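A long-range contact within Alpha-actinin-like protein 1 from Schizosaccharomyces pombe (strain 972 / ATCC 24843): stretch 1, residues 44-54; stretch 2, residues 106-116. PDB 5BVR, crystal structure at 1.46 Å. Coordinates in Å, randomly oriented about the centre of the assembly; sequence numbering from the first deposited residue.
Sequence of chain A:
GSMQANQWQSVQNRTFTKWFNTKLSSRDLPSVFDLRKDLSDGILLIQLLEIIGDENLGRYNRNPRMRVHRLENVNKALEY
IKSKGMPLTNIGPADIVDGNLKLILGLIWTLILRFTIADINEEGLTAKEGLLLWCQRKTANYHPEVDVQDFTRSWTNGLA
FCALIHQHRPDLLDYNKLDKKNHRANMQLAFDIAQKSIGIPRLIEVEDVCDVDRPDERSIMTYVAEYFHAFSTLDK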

# COMPACT_ATOMS: atom_id res chain seq x y z
N LEU A 44 -7.17 16.40 -3.17
CA LEU A 44 -6.59 15.33 -2.35
C LEU A 44 -5.39 14.70 -3.03
O LEU A 44 -4.44 14.26 -2.36
N LEU A 45 -5.40 14.66 -4.35
CA LEU A 45 -4.24 14.18 -5.08
C LEU A 45 -3.04 15.10 -4.85
O LEU A 45 -1.94 14.66 -4.55
N ILE A 46 -3.24 16.41 -4.97
CA ILE A 46 -2.15 17.33 -4.69
C ILE A 46 -1.63 17.16 -3.28
O ILE A 46 -0.42 17.08 -3.06
N GLN A 47 -2.54 17.11 -2.31
CA GLN A 47 -2.14 16.95 -0.92
C GLN A 47 -1.41 15.63 -0.70
O GLN A 47 -0.38 15.61 -0.00
N LEU A 48 -1.90 14.53 -1.27
CA LEU A 48 -1.18 13.26 -1.21
C LEU A 48 0.27 13.42 -1.69
O LEU A 48 1.22 12.98 -1.02
N LEU A 49 0.44 14.06 -2.83
CA LEU A 49 1.76 14.21 -3.44
C LEU A 49 2.70 15.02 -2.54
O LEU A 49 3.88 14.69 -2.42
N GLU A 50 2.18 16.06 -1.90
CA GLU A 50 3.00 16.84 -0.98
C GLU A 50 3.50 15.96 0.16
O GLU A 50 4.66 16.06 0.57
N ILE A 51 2.63 15.08 0.63
CA ILE A 51 2.93 14.20 1.76
C ILE A 51 3.95 13.13 1.40
O ILE A 51 4.98 12.98 2.07
N ILE A 52 3.67 12.36 0.36
CA ILE A 52 4.56 11.25 0.02
C ILE A 52 5.82 11.72 -0.69
O ILE A 52 6.85 11.03 -0.65
N GLY A 53 5.75 12.88 -1.34
CA GLY A 53 6.87 13.46 -2.04
C GLY A 53 7.71 14.42 -1.20
O GLY A 53 8.77 14.83 -1.65
N ASP A 54 7.23 14.77 -0.01
CA ASP A 54 7.95 15.69 0.89
C ASP A 54 8.27 16.99 0.17
O ASP A 54 9.40 17.50 0.20
N GLY A 106 -4.62 2.72 -11.51
CA GLY A 106 -3.32 2.67 -12.15
C GLY A 106 -2.37 3.75 -11.67
O GLY A 106 -1.19 3.51 -11.41
N LEU A 107 -2.90 4.96 -11.57
CA LEU A 107 -2.10 6.07 -11.12
C LEU A 107 -1.68 5.89 -9.66
O LEU A 107 -0.53 6.12 -9.33
N ILE A 108 -2.62 5.49 -8.81
CA ILE A 108 -2.29 5.29 -7.41
C ILE A 108 -1.22 4.20 -7.28
O ILE A 108 -0.29 4.35 -6.48
N TRP A 109 -1.31 3.13 -8.06
CA TRP A 109 -0.26 2.12 -8.00
C TRP A 109 1.11 2.73 -8.37
O TRP A 109 2.11 2.47 -7.71
N THR A 110 1.14 3.58 -9.38
CA THR A 110 2.38 4.23 -9.77
C THR A 110 2.99 4.99 -8.57
O THR A 110 4.20 4.94 -8.36
N LEU A 111 2.13 5.64 -7.80
CA LEU A 111 2.56 6.40 -6.62
C LEU A 111 3.01 5.47 -5.49
O LEU A 111 4.00 5.73 -4.85
N ILE A 112 2.29 4.37 -5.28
CA ILE A 112 2.69 3.40 -4.26
C ILE A 112 4.05 2.85 -4.65
O ILE A 112 4.97 2.73 -3.83
N LEU A 113 4.21 2.51 -5.91
CA LEU A 113 5.46 1.89 -6.34
C LEU A 113 6.62 2.85 -6.14
O LEU A 113 7.67 2.47 -5.62
N ARG A 114 6.41 4.12 -6.47
CA ARG A 114 7.51 5.06 -6.41
C ARG A 114 7.81 5.46 -4.97
O ARG A 114 8.97 5.54 -4.57
N PHE A 115 6.77 5.73 -4.20
CA PHE A 115 6.97 6.38 -2.91
C PHE A 115 6.97 5.43 -1.71
O PHE A 115 7.35 5.81 -0.61
N THR A 116 6.55 4.19 -1.93
CA THR A 116 6.54 3.20 -0.87
C THR A 116 7.46 2.02 -1.15
O THR A 116 7.97 1.42 -0.24

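This is a small, apolar packing of two nearly parallel helices, with no direct hydrogen bond between them and a single water joining their backbones. The axes run 18° apart and come no nearer than 10.5 Å, a spacing that branched aliphatic side chains can fill. At the centre L111 (chi1 m, chi2 t) points toward stretch 1 and enters a hole lined by L45, L48, L49 and I52. L111 CD1 lies 3.8 Å from L48 CD2 and 4.1 Å from L45 CD1, and L111 CD2 lies 3.8 Å from L49 CD2, though L111 CD1 is also near that methyl. L48 (t,p) and L49 (m,t) leave their helix sideways, yet their ends come nearer and line the hole. One turn earlier, L45 and L107, both t,p, meet more loosely, with L45 CD2 4.3 Å from L107 CD2.

Toward the C-terminal ends the backbones draw together, and I52 (p,t) packs against F115 (chi1 m). I52 CG1 sits over the ring face, 4.0 Å from its centroid, in a CH-pi contact, and I52 CD1 reaches F115 CD2 at 3.4 Å. G53 CA lies 3.7 Å from F115 CE1; a CB in this backbone geometry would fall 2.7 Å from L49 O, within its own helix, rather than clash with the ring. Water 1 donates to I52 O (2.9 Å from its O) and to F115 O (3.1 Å), bridging two carbonyls that cannot bond each other.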

# COMPACT_ATOMS: atom_id res chain seq x y z
CB LEU A 44 -7.63 14.29 -1.99
CG LEU A 44 -8.73 14.77 -1.04
CD1 LEU A 44 -9.64 13.62 -0.70
CD2 LEU A 44 -8.20 15.43 0.24
CB LEU A 45 -4.56 14.05 -6.56
CG LEU A 45 -3.51 13.45 -7.48
CD1 LEU A 45 -3.08 12.08 -6.96
CD2 LEU A 45 -4.08 13.37 -8.90
CB ILE A 46 -2.60 18.76 -4.92
CG1 ILE A 46 -2.75 19.01 -6.43
CG2 ILE A 46 -1.61 19.79 -4.30
CD1 ILE A 46 -3.50 20.30 -6.76
CB GLN A 47 -3.35 17.10 -0.00
CG GLN A 47 -3.91 18.53 -0.03
CD GLN A 47 -5.18 18.72 0.80
OE1 GLN A 47 -6.05 17.85 0.85
NE2 GLN A 47 -5.28 19.86 1.45
CB LEU A 48 -1.87 12.17 -2.04
CG LEU A 48 -1.13 10.83 -2.07
CD1 LEU A 48 -1.19 10.14 -0.73
CD2 LEU A 48 -1.72 9.94 -3.16
CB LEU A 49 1.65 14.83 -4.82
CG LEU A 49 0.99 13.93 -5.86
CD1 LEU A 49 0.61 14.73 -7.11
CD2 LEU A 49 1.90 12.75 -6.25
CB GLU A 50 2.20 18.03 -0.43
CG GLU A 50 1.99 19.12 -1.47
CD GLU A 50 1.28 20.35 -0.93
OE1 GLU A 50 0.42 20.20 -0.03
OE2 GLU A 50 1.59 21.46 -1.41
CB ILE A 51 1.63 13.55 2.31
CG1 ILE A 51 0.69 14.63 2.86
CG2 ILE A 51 1.95 12.51 3.41
CD1 ILE A 51 -0.71 14.15 3.14
CB ILE A 52 3.83 10.15 -0.79
CG1 ILE A 52 3.40 10.66 -2.18
CG2 ILE A 52 2.62 9.64 -0.01
CD1 ILE A 52 2.61 9.66 -3.03
CB ASP A 54 9.22 15.03 1.43
CG ASP A 54 9.93 15.89 2.46
OD1 ASP A 54 9.26 16.68 3.16
OD2 ASP A 54 11.17 15.76 2.56
CB LEU A 107 -2.88 7.37 -11.28
CG LEU A 107 -2.12 8.65 -10.92
CD1 LEU A 107 -0.88 8.81 -11.77
CD2 LEU A 107 -3.04 9.84 -11.07
CB ILE A 108 -3.54 4.98 -6.58
CG1 ILE A 108 -4.47 6.19 -6.61
CG2 ILE A 108 -3.14 4.63 -5.14
CD1 ILE A 108 -5.80 5.93 -6.05
CB TRP A 109 -0.56 0.93 -8.90
CG TRP A 109 0.60 -0.03 -8.95
CD1 TRP A 109 1.35 -0.35 -10.04
CD2 TRP A 109 1.17 -0.74 -7.84
NE1 TRP A 109 2.35 -1.23 -9.69
CE2 TRP A 109 2.26 -1.49 -8.34
CE3 TRP A 109 0.87 -0.83 -6.48
CZ2 TRP A 109 3.04 -2.31 -7.54
CZ3 TRP A 109 1.64 -1.65 -5.67
CH2 TRP A 109 2.72 -2.38 -6.21
CB THR A 110 2.13 5.16 -10.97
OG1 THR A 110 1.81 4.35 -12.10
CG2 THR A 110 3.37 5.96 -11.31
CB LEU A 111 1.45 7.34 -6.15
CG LEU A 111 0.96 8.37 -7.19
CD1 LEU A 111 -0.10 9.24 -6.57
CD2 LEU A 111 2.11 9.22 -7.69
CB ILE A 112 1.62 2.29 -4.11
CG1 ILE A 112 0.38 2.87 -3.46
CG2 ILE A 112 2.15 1.15 -3.23
CD1 ILE A 112 -0.85 1.96 -3.54
CB LEU A 113 5.35 1.48 -7.81
CG LEU A 113 6.59 0.77 -8.37
CD1 LEU A 113 6.96 -0.46 -7.54
CD2 LEU A 113 6.34 0.40 -9.83
CB ARG A 114 7.19 6.30 -7.23
CG ARG A 114 8.19 7.43 -7.07
CD ARG A 114 9.60 7.09 -7.49
NE ARG A 114 10.40 8.31 -7.50
CZ ARG A 114 10.92 8.87 -6.41
NH1 ARG A 114 10.76 8.31 -5.22
NH2 ARG A 114 11.61 10.00 -6.52
CB PHE A 115 5.95 7.51 -2.72
CG PHE A 115 6.18 8.65 -3.66
CD1 PHE A 115 7.24 9.52 -3.46
CD2 PHE A 115 5.37 8.82 -4.77
CE1 PHE A 115 7.47 10.56 -4.34
CE2 PHE A 115 5.59 9.85 -5.66
CZ PHE A 115 6.65 10.74 -5.43
CB THR A 116 5.10 2.68 -0.66
OG1 THR A 116 4.28 3.73 -0.14
CG2 THR A 116 5.03 1.50 0.28
O HOH W 1 7.01 8.57 0.82